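Side-chain contact in A rubisco-like protein (Burkholderia fungorum, PDB 3NWR), which belongs to the rubisco-like proteins and is probably a lyase-type enzyme related to the large chain of ribulose bisphosphate carboxylase: residues A260-C265 / S311-M316. Sequence-based numbering, arbitrary orientation.
Sequences ASINWC and SGVDHM
The carbonyl oxygen S261 O receives two backbone bonds, one from C265 N at 3.0 Å and a weak one from W264 N at 3.1 Å. These wind the first turn of helix 262-265, from which I262 faces V313 and M316. I262 works as a fork. Its short branch approaches V313 methyl to methyl, with CG2 4.4 Å from V313 CG1; its long branch, extended because CD1 lies anti to CA (chi2 170°), puts CD1 4.3 Å from M316 SD. M316 curls, CG and then SD each turned out of the extended line (chi1 -74°, chi2 -73°), and this sets SD beside the isoleucine. Both approaches are apolar. Only 92 Å² is buried in total, and the CA atoms of I262 and V313 stay 9.3 Å apart, so the contact is light.

In the rubisco-type TIM barrel of the catalytic domain, parallel strand 280-284 separates 257-261 from 315-319. I262 and M316 meet over this middle strand, both touching its A283. Helix 301-309 covers the same cluster through Y304, while I270 of helix 267-276 packs on V313. Next to V313, the D314 carboxylate is gripped through OD2 by R274, in a salt bridge, and by L281 N.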
loop_
_atom_site.group_PDB
_atom_site.type_symbol
_atom_site.label_atom_id
_atom_site.label_comp_id
_atom_site.label_asym_id
_atom_site.label_seq_id
_atom_site.Cartn_x
_atom_site.Cartn_y
_atom_site.Cartn_z
ATOM N N ALA A 260 -12.350 7.787 -1.795
ATOM C CA ALA A 260 -11.570 6.667 -2.333
ATOM C C ALA A 260 -10.685 6.065 -1.254
ATOM O O ALA A 260 -10.131 6.794 -0.432
ATOM C CB ALA A 260 -10.719 7.124 -3.530
ATOM N N SER A 261 -10.568 4.739 -1.258
ATOM C CA SER A 261 -9.645 4.037 -0.367
ATOM C C SER A 261 -8.254 4.152 -0.967
ATOM O O SER A 261 -7.827 3.320 -1.776
ATOM C CB SER A 261 -10.055 2.577 -0.218
ATOM O OG SER A 261 -11.295 2.497 0.457
ATOM N N ILE A 262 -7.553 5.211 -0.574
ATOM C CA ILE A 262 -6.297 5.568 -1.235
ATOM C C ILE A 262 -5.249 4.458 -1.308
ATOM O O ILE A 262 -4.589 4.303 -2.327
ATOM C CB ILE A 262 -5.675 6.839 -0.626
ATOM C CG1 ILE A 262 -5.623 6.746 0.909
ATOM C CG2 ILE A 262 -6.487 8.061 -1.069
ATOM C CD1 ILE A 262 -4.801 7.879 1.591
ATOM N N ASN A 263 -5.068 3.701 -0.229
ATOM C CA ASN A 263 -4.004 2.705 -0.234
ATOM C C ASN A 263 -4.192 1.651 -1.318
ATOM O O ASN A 263 -3.226 1.190 -1.922
ATOM C CB ASN A 263 -3.873 2.034 1.125
ATOM C CG ASN A 263 -3.463 3.006 2.197
ATOM O OD1 ASN A 263 -2.544 3.818 1.992
ATOM N ND2 ASN A 263 -4.151 2.962 3.335
ATOM N N TRP A 264 -5.446 1.290 -1.565
ATOM C CA TRP A 264 -5.735 0.211 -2.496
ATOM C C TRP A 264 -5.928 0.731 -3.910
ATOM O O TRP A 264 -5.707 0.009 -4.887
ATOM C CB TRP A 264 -6.969 -0.556 -2.015
ATOM C CG TRP A 264 -6.924 -0.850 -0.540
ATOM C CD1 TRP A 264 -7.872 -0.534 0.386
ATOM C CD2 TRP A 264 -5.858 -1.491 0.179
ATOM N NE1 TRP A 264 -7.470 -0.949 1.634
ATOM C CE2 TRP A 264 -6.242 -1.542 1.535
ATOM C CE3 TRP A 264 -4.628 -2.035 -0.193
ATOM C CZ2 TRP A 264 -5.433 -2.113 2.519
ATOM C CZ3 TRP A 264 -3.822 -2.603 0.795
ATOM C CH2 TRP A 264 -4.238 -2.641 2.124
ATOM N N CYS A 265 -6.319 1.992 -4.022
ATOM C CA CYS A 265 -6.402 2.657 -5.320
ATOM C C CYS A 265 -5.007 2.940 -5.860
ATOM O O CYS A 265 -4.735 2.689 -7.046
ATOM C CB CYS A 265 -7.193 3.958 -5.196
ATOM S SG CYS A 265 -8.968 3.703 -4.926
ATOM N N SER A 311 -0.881 13.775 -4.470
ATOM C CA SER A 311 -1.892 13.312 -5.428
ATOM C C SER A 311 -3.079 14.261 -5.527
ATOM O O SER A 311 -3.949 14.095 -6.385
ATOM C CB SER A 311 -2.398 11.912 -5.078
ATOM O OG SER A 311 -3.231 11.953 -3.933
ATOM N N GLY A 312 -3.139 15.245 -4.636
ATOM C CA GLY A 312 -4.163 16.269 -4.731
ATOM C C GLY A 312 -5.423 16.034 -3.917
ATOM O O GLY A 312 -6.434 16.721 -4.117
ATOM N N VAL A 313 -5.380 15.077 -2.989
ATOM C CA VAL A 313 -6.530 14.850 -2.113
ATOM C C VAL A 313 -6.880 16.104 -1.294
ATOM O O VAL A 313 -6.012 16.929 -1.002
ATOM C CB VAL A 313 -6.317 13.654 -1.172
ATOM C CG1 VAL A 313 -6.118 12.378 -1.990
ATOM C CG2 VAL A 313 -5.124 13.897 -0.248
ATOM N N ASP A 314 -8.149 16.226 -0.911
ATOM C CA ASP A 314 -8.636 17.420 -0.227
ATOM C C ASP A 314 -8.801 17.225 1.275
ATOM O O ASP A 314 -8.693 18.187 2.035
ATOM C CB ASP A 314 -9.985 17.824 -0.819
ATOM C CG ASP A 314 -9.860 18.343 -2.224
ATOM O OD1 ASP A 314 -9.154 19.354 -2.402
ATOM O OD2 ASP A 314 -10.460 17.743 -3.146
ATOM N N HIS A 315 -9.110 15.995 1.680
ATOM C CA HIS A 315 -9.296 15.637 3.083
ATOM C C HIS A 315 -8.415 14.450 3.422
ATOM O O HIS A 315 -8.224 13.557 2.594
ATOM C CB HIS A 315 -10.720 15.166 3.360
ATOM C CG HIS A 315 -11.801 16.123 2.964
ATOM N ND1 HIS A 315 -13.128 15.755 2.961
ATOM C CD2 HIS A 315 -11.768 17.423 2.581
ATOM C CE1 HIS A 315 -13.868 16.790 2.591
ATOM N NE2 HIS A 315 -13.066 17.814 2.358
ATOM N N MET A 316 -7.918 14.408 4.660
ATOM C CA MET A 316 -7.223 13.229 5.171
ATOM C C MET A 316 -7.746 12.854 6.548
ATOM O O MET A 316 -8.032 13.733 7.367
ATOM C CB MET A 316 -5.710 13.474 5.278
ATOM C CG MET A 316 -4.971 13.490 3.936
ATOM S SD MET A 316 -4.773 11.858 3.154
ATOM C CE MET A 316 -3.461 11.122 4.146
#